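Local coordinates for protein flavin prenyltransferase UbiX (Methanocaldococcus jannaschii, PDB 6M8V) that probably transfers a dimethylallyl group from dimethylallyl monophosphate to N5 and C6 of FMN without a metal, making the prenyl-FMN cofactor for UbiD decarboxylases, at residues A[92-97]-A[132-137]; A[5-10]-A[81-86]. All coordinates share one frame; numbering follows the deposited sequence.

Contact 1: A[92-97]-A[132-137]; sequences IANGYS and MLKLSN. With FMN (flavin mononucleotide), chain B.
Lys-134 and Leu-135 reach from helix 126-137 to the C-terminal turn of helix 86-94, where they meet Ala-93 and Ile-92. This helix end closes in a Schellman motif, with Gly-95 leaving helical geometry at a positive phi. The two helices belong to the parallel alpha/beta flavoprotein fold, and their meeting illustrates how a lysine can serve a helix C-terminus. Lys-134 sets CG anti to its backbone N and stays extended, spanning to the end of the other helix tip first, so that CD, CE and NZ close on Ala-93 O. NZ donates to Ala-93 O over 2.8 Å. The ammonium lies tilted 26° from the carbonyl plane, and CE follows it closely, 3.1 Å from the same oxygen. A positive charge here would probably be eased by the negative end of the helix dipole.

Next to this polar tip the contact is apolar. Leu-135 turns its CG beside its own backbone N (chi1 -72°), which points both methyls at the other helix. Both rest against Ile-92 CG2 from the same side, CD1 at 3.7 Å and CD2 at 3.8 Å, and the two side chains cross at about a right angle. Ala-93, with its small side chain, lets the backbones come near, its CA 5.9 Å from that of Leu-135. Leu-135 CD2 lies 3.8 Å from Ala-93 CA, while CD1 and CG meet its CB. Leu-109 and Ile-117 also pack on Leu-135. Past the glycine the chain runs to an FMN held mainly by a second subunit; Ser-97 O accepts a hydrogen bond from its ribityl O3' at 2.7 Å.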
loop_
_atom_site.group_PDB
_atom_site.type_symbol
_atom_site.label_atom_id
_atom_site.label_comp_id
_atom_site.label_asym_id
_atom_site.label_seq_id
_atom_site.Cartn_x
_atom_site.Cartn_y
_atom_site.Cartn_z
ATOM N N ILE A 92 -4.693 -16.392 -14.610
ATOM C CA ILE A 92 -5.988 -15.795 -14.285
ATOM C C ILE A 92 -5.802 -14.534 -13.447
ATOM O O ILE A 92 -6.409 -13.492 -13.719
ATOM C CB ILE A 92 -6.889 -16.818 -13.569
ATOM C CG1 ILE A 92 -7.145 -18.040 -14.463
ATOM C CG2 ILE A 92 -8.211 -16.179 -13.186
ATOM C CD1 ILE A 92 -7.799 -19.190 -13.718
ATOM N N ALA A 93 -4.959 -14.607 -12.416
ATOM C CA ALA A 93 -4.784 -13.458 -11.530
ATOM C C ALA A 93 -4.183 -12.258 -12.255
ATOM O O ALA A 93 -4.474 -11.109 -11.898
ATOM C CB ALA A 93 -3.914 -13.844 -10.331
ATOM N N ASN A 94 -3.350 -12.492 -13.267
ATOM C CA ASN A 94 -2.694 -11.405 -13.985
ATOM C C ASN A 94 -3.344 -11.093 -15.326
ATOM O O ASN A 94 -2.903 -10.160 -16.005
ATOM C CB ASN A 94 -1.209 -11.717 -14.186
ATOM C CG ASN A 94 -0.410 -11.609 -12.884
ATOM O OD1 ASN A 94 -0.161 -10.516 -12.401
ATOM N ND2 ASN A 94 -0.004 -12.744 -12.326
ATOM N N GLY A 95 -4.377 -11.833 -15.715
ATOM C CA GLY A 95 -5.089 -11.529 -16.940
ATOM C C GLY A 95 -4.435 -12.009 -18.219
ATOM O O GLY A 95 -4.775 -11.514 -19.297
ATOM N N TYR A 96 -3.506 -12.964 -18.138
ATOM C CA TYR A 96 -2.738 -13.402 -19.306
ATOM C C TYR A 96 -3.537 -14.478 -20.036
ATOM O O TYR A 96 -3.252 -15.674 -19.964
ATOM C CB TYR A 96 -1.362 -13.907 -18.889
ATOM C CG TYR A 96 -0.446 -14.191 -20.058
ATOM C CD1 TYR A 96 -0.102 -13.185 -20.953
ATOM C CD2 TYR A 96 0.073 -15.465 -20.269
ATOM C CE1 TYR A 96 0.732 -13.438 -22.027
ATOM C CE2 TYR A 96 0.913 -15.729 -21.341
ATOM C CZ TYR A 96 1.233 -14.711 -22.218
ATOM O OH TYR A 96 2.063 -14.959 -23.286
ATOM N N SER A 97 -4.568 -14.033 -20.751
ATOM C CA SER A 97 -5.492 -14.951 -21.410
ATOM C C SER A 97 -4.876 -15.439 -22.723
ATOM O O SER A 97 -5.318 -15.103 -23.821
ATOM C CB SER A 97 -6.839 -14.275 -21.626
ATOM O OG SER A 97 -6.671 -12.958 -22.123
ATOM N N MET A 132 -4.195 -15.993 -5.318
ATOM C CA MET A 132 -5.513 -16.395 -4.830
ATOM C C MET A 132 -6.229 -15.249 -4.131
ATOM O O MET A 132 -7.433 -15.044 -4.334
ATOM C CB MET A 132 -5.381 -17.592 -3.888
ATOM C CG MET A 132 -5.004 -18.890 -4.597
ATOM S SD MET A 132 -5.048 -20.314 -3.481
ATOM C CE MET A 132 -3.329 -20.399 -2.990
ATOM N N LEU A 133 -5.508 -14.497 -3.294
ATOM C CA LEU A 133 -6.121 -13.381 -2.583
ATOM C C LEU A 133 -6.683 -12.352 -3.556
ATOM O O LEU A 133 -7.825 -11.895 -3.406
ATOM C CB LEU A 133 -5.095 -12.737 -1.650
ATOM C CG LEU A 133 -5.523 -11.475 -0.902
ATOM C CD1 LEU A 133 -6.752 -11.755 -0.030
ATOM C CD2 LEU A 133 -4.357 -10.910 -0.066
ATOM N N LYS A 134 -5.891 -11.972 -4.561
ATOM C CA LYS A 134 -6.357 -11.027 -5.572
ATOM C C LYS A 134 -7.655 -11.497 -6.219
ATOM O O LYS A 134 -8.608 -10.723 -6.359
ATOM C CB LYS A 134 -5.275 -10.816 -6.637
ATOM C CG LYS A 134 -5.653 -9.801 -7.725
ATOM C CD LYS A 134 -4.470 -9.533 -8.651
ATOM C CE LYS A 134 -4.871 -8.757 -9.888
ATOM N NZ LYS A 134 -3.722 -8.582 -10.843
ATOM N N LEU A 135 -7.714 -12.773 -6.610
ATOM C CA LEU A 135 -8.897 -13.280 -7.299
ATOM C C LEU A 135 -10.088 -13.367 -6.355
ATOM O O LEU A 135 -11.210 -13.015 -6.732
ATOM C CB LEU A 135 -8.594 -14.644 -7.918
ATOM C CG LEU A 135 -7.665 -14.556 -9.136
ATOM C CD1 LEU A 135 -7.221 -15.937 -9.618
ATOM C CD2 LEU A 135 -8.358 -13.792 -10.240
ATOM N N SER A 136 -9.856 -13.819 -5.119
ATOM C CA SER A 136 -10.908 -13.810 -4.107
ATOM C C SER A 136 -11.427 -12.399 -3.855
ATOM O O SER A 136 -12.637 -12.197 -3.692
ATOM C CB SER A 136 -10.381 -14.432 -2.814
ATOM O OG SER A 136 -11.419 -14.578 -1.867
ATOM N N ASN A 137 -10.525 -11.406 -3.825
ATOM C CA ASN A 137 -10.943 -10.014 -3.647
ATOM C C ASN A 137 -11.808 -9.526 -4.796
ATOM O O ASN A 137 -12.603 -8.595 -4.618
ATOM C CB ASN A 137 -9.730 -9.087 -3.521
ATOM C CG ASN A 137 -9.075 -9.158 -2.159
ATOM O OD1 ASN A 137 -7.939 -8.723 -1.986
ATOM N ND2 ASN A 137 -9.782 -9.705 -1.188
HETATM N N1 FMN B . -9.223 -10.471 -26.579
HETATM C C2 FMN B . -9.356 -9.201 -26.058
HETATM O O2 FMN B . -8.733 -8.941 -25.042
HETATM N N3 FMN B . -10.168 -8.243 -26.655
HETATM C C4 FMN B . -10.850 -8.583 -27.816
HETATM O O4 FMN B . -11.582 -7.784 -28.408
HETATM C C4A FMN B . -10.716 -9.861 -28.340
HETATM N N5 FMN B . -11.406 -10.170 -29.484
HETATM C C5A FMN B . -11.287 -11.426 -30.022
HETATM C C6 FMN B . -11.991 -11.710 -31.177
HETATM C C7 FMN B . -11.892 -12.967 -31.738
HETATM C C7M FMN B . -12.653 -13.261 -32.988
HETATM C C8 FMN B . -11.091 -13.938 -31.152
HETATM C C8M FMN B . -10.998 -15.291 -31.785
HETATM C C9 FMN B . -10.381 -13.653 -29.989
HETATM C C9A FMN B . -10.479 -12.388 -29.421
HETATM N N10 FMN B . -9.778 -12.081 -28.268
HETATM C C10 FMN B . -9.905 -10.812 -27.727
HETATM C "C1'" FMN B . -8.911 -13.118 -27.600
HETATM C "C2'" FMN B . -7.425 -12.896 -27.859
HETATM O "O2'" FMN B . -7.160 -13.007 -29.239
HETATM C "C3'" FMN B . -6.568 -13.910 -27.117
HETATM O "O3'" FMN B . -6.486 -13.563 -25.749
HETATM C "C4'" FMN B . -5.178 -14.022 -27.743
HETATM O "O4'" FMN B . -4.407 -14.939 -27.004
HETATM C "C5'" FMN B . -4.434 -12.692 -27.832
HETATM O "O5'" FMN B . -3.093 -12.949 -28.205
HETATM P P FMN B . -2.153 -11.810 -28.859
HETATM O O1P FMN B . -2.718 -11.418 -30.193
HETATM O O2P FMN B . -2.165 -10.602 -27.953
HETATM O O3P FMN B . -0.745 -12.333 -29.006
#

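Contact 2: A[5-10]-A[81-86]; sequences VCITGA and VVPCSM. With FMN (flavin mononucleotide), chain C.
Thr-8 meets Pro-83 and Ser-85 through its hydroxyl, which does two jobs. OG1 sits between the backbone N and the carbonyl carbon (chi1 63°), donates to Pro-83 O at 2.6 Å and accepts from Ser-85 N at 2.8 Å. The first bond approaches the carbonyl at a C=O...O angle of 130°, so OG1 comes in well off the C=O direction. Pro-83, which follows a cis peptide bond, sets its ring CG against Ala-10 O at 3.3 Å, while CD touches Ile-7 CG2.

Here two neighbouring parallel strands of the Rossmann-like sheet, 2-7 and 78-84, reach their C-terminal ends, which open into the FMN pocket, as is usual for such folds. Before the tips, the strands are joined by a backbone bond from Val-82 N to Cys-6 O (2.9 Å), and the side chains pack more loosely although the backbones are close: Cys-6 CB lies 4.3 Å from Val-81 CG2, and Val-5 CG1 merely approaches Val-82 CG1.

Towards the ligand, the phosphate and flavin of FMN join the contact. Ser-85, the N-cap of helix 86-94, bonds through OG to Thr-88 N. Ser-85 OG also faces phosphate O2P and Gly-9 N faces O1P, but both pairs are modelled implausibly short, and their exact geometry is doubtful. Ala-10 CB rests 3.5 Å from flavin C4, and Met-86 N donates to flavin O2 at 2.7 Å.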
loop_
_atom_site.group_PDB
_atom_site.type_symbol
_atom_site.label_atom_id
_atom_site.label_comp_id
_atom_site.label_asym_id
_atom_site.label_seq_id
_atom_site.Cartn_x
_atom_site.Cartn_y
_atom_site.Cartn_z
ATOM N N VAL A 5 -16.361 -26.186 -17.521
ATOM C CA VAL A 5 -15.419 -26.959 -16.722
ATOM C C VAL A 5 -14.069 -26.923 -17.425
ATOM O O VAL A 5 -13.958 -27.317 -18.592
ATOM C CB VAL A 5 -15.902 -28.403 -16.511
ATOM C CG1 VAL A 5 -14.817 -29.225 -15.835
ATOM C CG2 VAL A 5 -17.177 -28.417 -15.685
ATOM N N CYS A 6 -13.045 -26.440 -16.720
ATOM C CA CYS A 6 -11.704 -26.285 -17.270
ATOM C C CYS A 6 -10.743 -27.142 -16.461
ATOM O O CYS A 6 -10.592 -26.932 -15.252
ATOM C CB CYS A 6 -11.262 -24.817 -17.241
ATOM S SG CYS A 6 -12.439 -23.623 -17.954
ATOM N N ILE A 7 -10.084 -28.087 -17.126
ATOM C CA ILE A 7 -9.120 -28.983 -16.494
ATOM C C ILE A 7 -7.722 -28.530 -16.887
ATOM O O ILE A 7 -7.385 -28.500 -18.075
ATOM C CB ILE A 7 -9.346 -30.448 -16.903
ATOM C CG1 ILE A 7 -10.840 -30.787 -16.905
ATOM C CG2 ILE A 7 -8.567 -31.380 -15.980
ATOM C CD1 ILE A 7 -11.145 -32.249 -17.237
ATOM N N THR A 8 -6.900 -28.199 -15.898
ATOM C CA THR A 8 -5.521 -27.798 -16.150
ATOM C C THR A 8 -4.565 -28.821 -15.553
ATOM O O THR A 8 -4.952 -29.698 -14.777
ATOM C CB THR A 8 -5.231 -26.395 -15.595
ATOM O OG1 THR A 8 -5.379 -26.389 -14.169
ATOM C CG2 THR A 8 -6.173 -25.376 -16.207
ATOM N N GLY A 9 -3.297 -28.696 -15.934
ATOM C CA GLY A 9 -2.298 -29.688 -15.590
ATOM C C GLY A 9 -1.833 -29.665 -14.149
ATOM O O GLY A 9 -0.719 -29.237 -13.856
ATOM N N ALA A 10 -2.671 -30.132 -13.234
ATOM C CA ALA A 10 -2.257 -30.313 -11.855
ATOM C C ALA A 10 -2.818 -31.636 -11.367
ATOM O O ALA A 10 -3.774 -32.170 -11.931
ATOM C CB ALA A 10 -2.718 -29.153 -10.959
ATOM N N VAL A 81 -12.595 -24.174 -12.655
ATOM C CA VAL A 81 -11.251 -24.596 -13.018
ATOM C C VAL A 81 -10.845 -25.647 -11.993
ATOM O O VAL A 81 -10.532 -25.324 -10.843
ATOM C CB VAL A 81 -10.278 -23.416 -13.059
ATOM C CG1 VAL A 81 -8.961 -23.842 -13.690
ATOM C CG2 VAL A 81 -10.895 -22.259 -13.830
ATOM N N VAL A 82 -10.867 -26.912 -12.409
ATOM C CA VAL A 82 -10.610 -28.033 -11.508
ATOM C C VAL A 82 -9.819 -29.116 -12.235
ATOM O O VAL A 82 -10.253 -29.600 -13.291
ATOM C CB VAL A 82 -11.920 -28.606 -10.941
ATOM C CG1 VAL A 82 -12.924 -28.878 -12.059
ATOM C CG2 VAL A 82 -11.635 -29.874 -10.163
ATOM N N PRO A 83 -8.627 -29.484 -11.749
ATOM C CA PRO A 83 -7.912 -28.704 -10.738
ATOM C C PRO A 83 -7.266 -27.485 -11.394
ATOM O O PRO A 83 -7.196 -27.440 -12.621
ATOM C CB PRO A 83 -6.864 -29.686 -10.224
ATOM C CG PRO A 83 -6.572 -30.543 -11.414
ATOM C CD PRO A 83 -7.891 -30.705 -12.123
ATOM N N CYS A 84 -6.807 -26.518 -10.607
ATOM C CA CYS A 84 -6.178 -25.316 -11.140
ATOM C C CYS A 84 -4.682 -25.394 -10.879
ATOM O O CYS A 84 -4.255 -25.417 -9.720
ATOM C CB CYS A 84 -6.767 -24.054 -10.505
ATOM S SG CYS A 84 -6.186 -22.505 -11.253
ATOM N N SER A 85 -3.892 -25.447 -11.948
ATOM C CA SER A 85 -2.447 -25.438 -11.794
ATOM C C SER A 85 -1.979 -24.076 -11.281
ATOM O O SER A 85 -2.712 -23.083 -11.329
ATOM C CB SER A 85 -1.773 -25.775 -13.123
ATOM O OG SER A 85 -2.002 -24.752 -14.078
ATOM N N MET A 86 -0.748 -24.035 -10.761
ATOM C CA MET A 86 -0.214 -22.755 -10.299
ATOM C C MET A 86 0.029 -21.824 -11.477
ATOM O O MET A 86 -0.166 -20.607 -11.365
ATOM C CB MET A 86 1.070 -22.962 -9.495
ATOM C CG MET A 86 0.900 -23.730 -8.179
ATOM S SD MET A 86 -0.400 -23.132 -7.082
ATOM C CE MET A 86 -1.823 -24.105 -7.581
HETATM N N1 FMN C . 1.497 -27.839 -11.130
HETATM C C2 FMN C . 0.798 -27.386 -10.031
HETATM O O2 FMN C . 0.718 -26.179 -9.873
HETATM N N3 FMN C . 0.203 -28.258 -9.126
HETATM C C4 FMN C . 0.313 -29.624 -9.353
HETATM O O4 FMN C . -0.196 -30.459 -8.599
HETATM C C4A FMN C . 1.015 -30.080 -10.458
HETATM N N5 FMN C . 1.113 -31.434 -10.653
HETATM C C5A FMN C . 1.800 -31.910 -11.740
HETATM C C6 FMN C . 1.880 -33.278 -11.915
HETATM C C7 FMN C . 2.569 -33.783 -12.999
HETATM C C7M FMN C . 2.644 -35.263 -13.180
HETATM C C8 FMN C . 3.174 -32.927 -13.909
HETATM C C8M FMN C . 3.909 -33.503 -15.079
HETATM C C9 FMN C . 3.094 -31.548 -13.735
HETATM C C9A FMN C . 2.402 -31.036 -12.644
HETATM N N10 FMN C . 2.305 -29.669 -12.454
HETATM C C10 FMN C . 1.612 -29.194 -11.352
HETATM C "C1'" FMN C . 2.964 -28.713 -13.416
HETATM C "C2'" FMN C . 1.968 -28.058 -14.367
HETATM O "O2'" FMN C . 1.352 -29.044 -15.166
HETATM C "C3'" FMN C . 2.644 -27.046 -15.280
HETATM O "O3'" FMN C . 2.904 -25.854 -14.567
HETATM C "C4'" FMN C . 1.798 -26.774 -16.524
HETATM O "O4'" FMN C . 2.441 -25.805 -17.320
HETATM C "C5'" FMN C . 0.378 -26.312 -16.214
HETATM O "O5'" FMN C . -0.227 -25.873 -17.416
HETATM P P FMN C . -1.830 -25.776 -17.584
HETATM O O1P FMN C . -2.414 -27.157 -17.495
HETATM O O2P FMN C . -2.380 -24.943 -16.450
HETATM O O3P FMN C . -2.167 -25.136 -18.907
#

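In the fold
Contact 2 comes first along the chain and contact 1 follows it, their centres 14 Å apart and their nearest atoms about 4 Å apart without touching. Helix 86-94 connects them: its beginning follows strand 78-84 at the flavin pocket in contact 2, and its end packs on helix 126-137 in contact 1. Contact 2 lies near the middle of the sheet, about 6 Å from the centre of the chain, whereas contact 1 lies about 15 Å from it, beside other subunits. One helix thus spans two roles in the twelve-chain assembly, placing one FMN site next to the subunit boundary that completes another.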